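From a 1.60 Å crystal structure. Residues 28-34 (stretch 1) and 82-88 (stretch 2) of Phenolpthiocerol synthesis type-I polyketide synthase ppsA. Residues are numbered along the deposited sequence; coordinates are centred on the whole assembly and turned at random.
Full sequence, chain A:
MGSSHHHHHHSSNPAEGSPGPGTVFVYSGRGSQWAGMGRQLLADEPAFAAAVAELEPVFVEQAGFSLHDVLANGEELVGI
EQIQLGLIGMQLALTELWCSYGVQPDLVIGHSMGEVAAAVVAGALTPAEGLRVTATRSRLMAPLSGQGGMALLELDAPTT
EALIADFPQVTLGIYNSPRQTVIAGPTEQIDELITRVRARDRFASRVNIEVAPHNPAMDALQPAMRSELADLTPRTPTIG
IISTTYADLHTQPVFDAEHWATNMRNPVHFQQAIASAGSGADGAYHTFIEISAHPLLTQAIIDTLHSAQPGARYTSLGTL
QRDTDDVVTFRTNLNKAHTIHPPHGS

Stretch 1 28-34: SGRGSQW
Stretch 2 (82-88) QIQLGLI

Residues 28-34 form an irregular, extended segment that lies against one side of a helix containing residues 82-88, which begins before this stretch and continues beyond it. The helix is regular: phi/psi values stay near -60 to -70°/-30 to -56°, and backbone hydrogen bonds run from Gly86 N to Gln82 O (3.0 Å), Leu87 N to Ile83 O (2.9 Å) and Ile88 N to Gln84 O (3.1 Å). The loop has phi/psi of -78/160° at Ser28, -78/-54° at Gly29, -131/77° at Arg30, -75/176° at Gly31, -67/148° at Ser32 and -148/152° at Gln33. Register is set by Arg30 CA to Gln84 CA at 7.6 Å and Gln33 CA to Leu87 CA at 7.1 Å. The loop crosses the helix, its Arg30-Gln33 part running roughly across the axis. Together they bury 264 Å².

Apolar packing centres on Leu87, whose CA-to-CB bond points toward the loop and whose side chain is m,t (-76°, 170°). Leu87 CD1 lies 4.2 Å from Gly29 O and from Arg30 CA. Both methyls approach Gly31 O (Leu87 CD1 at 4.1 Å, Leu87 CD2 at 3.9 Å), and Leu87 CD2 continues to Ser32 O (3.8 Å) and Gln33 CB (4.3 Å). The leucine thus packs largely against backbone. Gln33 directs its CB toward the helix, but its side chain is not modelled beyond that atom; the same holds for Trp34, which makes no contact. At Gly31, a CB would come within 2.9 Å of Ser28 OG, held by a p rotamer (71°), a clash within the loop.

The CA-to-CB bond of Arg30 points sideways, and the side chain then slants obliquely across the helix toward its N-terminal end, with chi angles of -154° (t), -69° (m), -169° (t) and -172°. Ile83, directed toward the loop in an m,t conformation (-78°, 150°), covers one face of the guanidinium with CG2, which is 4.4 Å from Arg30 NE. The aliphatic part of the arginine also meets Gln84, with Arg30 CG 3.8 Å from Gln84 NE2. Within the loop, Arg30 NH1 donates to Gly31 O (3.2 Å, 136° at the hydrogen); NE and NH2 are bonded elsewhere in the structure.

No hydrogen bond joins the stretches among the modelled atoms. Gln84 starts sideways, but its m,m rotamer (-66°, -60°; chi3 -36°) brings the amide nearer the loop. There Gln84 OE1 lies 3.4 Å from Gly29 O, without a hydrogen bond because both are acceptors.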

ATOM      1  N   SER A  28      -4.510   3.266  -2.352  1.00 39.62           N
ATOM      2  CA  SER A  28      -4.456   2.218  -1.333  1.00 41.27           C
ATOM      3  C   SER A  28      -4.345   0.830  -1.988  1.00 43.18           C
ATOM      4  O   SER A  28      -4.723   0.672  -3.156  1.00 43.45           O
ATOM      5  CB  SER A  28      -5.687   2.301  -0.436  1.00 43.62           C
ATOM      6  OG  SER A  28      -6.861   1.901  -1.118  1.00 46.99           O
ATOM      7  N   GLY A  29      -3.886  -0.163  -1.215  1.00 43.23           N
ATOM      8  CA  GLY A  29      -3.722  -1.532  -1.689  1.00 46.29           C
ATOM      9  C   GLY A  29      -4.997  -2.341  -1.774  1.00 49.56           C
ATOM     10  O   GLY A  29      -5.309  -2.914  -2.824  1.00 51.24           O
ATOM     11  N   ARG A  30      -5.739  -2.415  -0.673  1.00 50.33           N
ATOM     12  CA  ARG A  30      -7.005  -3.146  -0.663  1.00 51.46           C
ATOM     13  C   ARG A  30      -8.044  -2.230  -0.050  1.00 53.14           C
ATOM     14  O   ARG A  30      -8.391  -2.375   1.119  1.00 53.76           O
ATOM     15  CB  ARG A  30      -6.891  -4.499   0.094  1.00 52.22           C
ATOM     16  CG  ARG A  30      -7.902  -5.596  -0.357  1.00 54.50           C
ATOM     17  CD  ARG A  30      -9.316  -5.246   0.045  1.00 58.03           C
ATOM     18  NE  ARG A  30     -10.295  -6.331  -0.103  1.00 61.12           N
ATOM     19  CZ  ARG A  30     -11.607  -6.168   0.056  1.00 63.83           C
ATOM     20  NH1 ARG A  30     -12.106  -4.969   0.349  1.00 63.59           N
ATOM     21  NH2 ARG A  30     -12.433  -7.197  -0.097  1.00 63.78           N
ATOM     22  N   GLY A  31      -8.506  -1.271  -0.831  1.00 54.33           N
ATOM     23  CA  GLY A  31      -9.546  -0.360  -0.373  1.00 55.78           C
ATOM     24  C   GLY A  31     -10.903  -1.042  -0.346  1.00 57.20           C
ATOM     25  O   GLY A  31     -11.041  -2.210  -0.748  1.00 57.58           O
ATOM     26  N   SER A  32     -11.928  -0.324   0.144  1.00 57.60           N
ATOM     27  CA  SER A  32     -13.280  -0.892   0.166  1.00 58.48           C
ATOM     28  C   SER A  32     -13.784  -1.067  -1.260  1.00 58.74           C
ATOM     29  O   SER A  32     -13.411  -0.309  -2.151  1.00 57.93           O
ATOM     30  CB  SER A  32     -14.234   0.006   0.940  1.00 61.96           C
ATOM     31  OG  SER A  32     -13.690   0.398   2.190  1.00 67.08           O
ATOM     32  N   GLN A  33     -14.609  -2.093  -1.473  1.00 59.97           N
ATOM     33  CA  GLN A  33     -15.216  -2.436  -2.762  1.00 61.62           C
ATOM     34  C   GLN A  33     -16.593  -3.063  -2.481  1.00 63.77           C
ATOM     35  O   GLN A  33     -16.775  -3.632  -1.405  1.00 63.15           O
ATOM     36  CB  GLN A  33     -14.325  -3.429  -3.529  1.00 63.09           C
ATOM     37  N   TRP A  34     -17.561  -2.937  -3.424  1.00 66.10           N
ATOM     38  CA  TRP A  34     -18.936  -3.431  -3.226  1.00 69.08           C
ATOM     39  C   TRP A  34     -19.752  -3.610  -4.536  1.00 70.74           C
ATOM     40  O   TRP A  34     -20.864  -4.194  -4.542  1.00 72.98           O
ATOM     41  CB  TRP A  34     -19.687  -2.469  -2.286  1.00 69.83           C
ATOM     42  N   GLN A  82     -10.661 -10.650  -9.684  1.00 46.46           N
ATOM     43  CA  GLN A  82     -11.735  -9.703 -10.011  1.00 47.54           C
ATOM     44  C   GLN A  82     -11.722  -8.489  -9.083  1.00 47.44           C
ATOM     45  O   GLN A  82     -11.830  -7.368  -9.573  1.00 48.62           O
ATOM     46  CB  GLN A  82     -13.119 -10.372  -9.914  1.00 50.87           C
ATOM     47  CG  GLN A  82     -13.558 -11.137 -11.152  1.00 55.36           C
ATOM     48  CD  GLN A  82     -15.063 -11.023 -11.329  1.00 63.85           C
ATOM     49  OE1 GLN A  82     -15.862 -11.294 -10.414  1.00 64.13           O
ATOM     50  NE2 GLN A  82     -15.485 -10.621 -12.522  1.00 67.73           N
ATOM     51  N   ILE A  83     -11.602  -8.689  -7.752  1.00 46.12           N
ATOM     52  CA  ILE A  83     -11.601  -7.562  -6.806  1.00 46.64           C
ATOM     53  C   ILE A  83     -10.449  -6.578  -7.075  1.00 46.66           C
ATOM     54  O   ILE A  83     -10.692  -5.367  -7.156  1.00 47.30           O
ATOM     55  CB  ILE A  83     -11.658  -8.055  -5.340  1.00 46.26           C
ATOM     56  CG1 ILE A  83     -13.090  -8.464  -4.983  1.00 46.66           C
ATOM     57  CG2 ILE A  83     -11.129  -7.004  -4.336  1.00 46.04           C
ATOM     58  CD1 ILE A  83     -13.211  -9.571  -3.930  1.00 47.86           C
ATOM     59  N   GLN A  84      -9.217  -7.086  -7.255  1.00 45.93           N
ATOM     60  CA  GLN A  84      -8.067  -6.210  -7.519  1.00 46.03           C
ATOM     61  C   GLN A  84      -8.190  -5.479  -8.853  1.00 48.13           C
ATOM     62  O   GLN A  84      -7.772  -4.332  -8.950  1.00 48.11           O
ATOM     63  CB  GLN A  84      -6.733  -6.973  -7.413  1.00 45.55           C
ATOM     64  CG  GLN A  84      -6.406  -7.467  -6.001  1.00 46.14           C
ATOM     65  CD  GLN A  84      -6.298  -6.346  -5.003  1.00 48.52           C
ATOM     66  OE1 GLN A  84      -5.820  -5.247  -5.310  1.00 52.02           O
ATOM     67  NE2 GLN A  84      -6.729  -6.577  -3.789  1.00 46.16           N
ATOM     68  N   LEU A  85      -8.848  -6.098  -9.862  1.00 49.75           N
ATOM     69  CA  LEU A  85      -9.064  -5.461 -11.156  1.00 52.13           C
ATOM     70  C   LEU A  85     -10.093  -4.320 -11.071  1.00 52.92           C
ATOM     71  O   LEU A  85      -9.864  -3.241 -11.641  1.00 53.40           O
ATOM     72  CB  LEU A  85      -9.446  -6.488 -12.221  1.00 53.56           C
ATOM     73  CG  LEU A  85      -8.283  -7.383 -12.656  1.00 56.19           C
ATOM     74  CD1 LEU A  85      -8.785  -8.555 -13.503  1.00 56.55           C
ATOM     75  CD2 LEU A  85      -7.210  -6.568 -13.386  1.00 57.25           C
ATOM     76  N   GLY A  86     -11.172  -4.534 -10.317  1.00 52.00           N
ATOM     77  CA  GLY A  86     -12.156  -3.484 -10.078  1.00 52.13           C
ATOM     78  C   GLY A  86     -11.533  -2.347  -9.269  1.00 52.29           C
ATOM     79  O   GLY A  86     -11.823  -1.172  -9.524  1.00 53.81           O
ATOM     80  N   LEU A  87     -10.645  -2.681  -8.307  1.00 50.87           N
ATOM     81  CA  LEU A  87      -9.962  -1.645  -7.532  1.00 50.89           C
ATOM     82  C   LEU A  87      -9.103  -0.724  -8.419  1.00 51.41           C
ATOM     83  O   LEU A  87      -9.362   0.491  -8.438  1.00 52.04           O
ATOM     84  CB  LEU A  87      -9.153  -2.256  -6.382  1.00 51.82           C
ATOM     85  CG  LEU A  87      -9.999  -2.701  -5.190  1.00 53.94           C
ATOM     86  CD1 LEU A  87      -9.186  -3.507  -4.187  1.00 54.61           C
ATOM     87  CD2 LEU A  87     -10.629  -1.513  -4.513  1.00 55.13           C
ATOM     88  N   ILE A  88      -8.158  -1.277  -9.215  1.00 51.23           N
ATOM     89  CA  ILE A  88      -7.325  -0.427 -10.089  1.00 52.61           C
ATOM     90  C   ILE A  88      -8.154   0.252 -11.201  1.00 55.35           C
ATOM     91  O   ILE A  88      -7.854   1.382 -11.581  1.00 55.59           O
ATOM     92  CB  ILE A  88      -6.076  -1.149 -10.652  1.00 51.14           C
ATOM     93  CG1 ILE A  88      -5.125  -0.161 -11.369  1.00 50.79           C
ATOM     94  CG2 ILE A  88      -6.477  -2.326 -11.547  1.00 50.92           C
ATOM     95  CD1 ILE A  88      -3.843  -0.735 -11.864  1.00 50.86           C
TER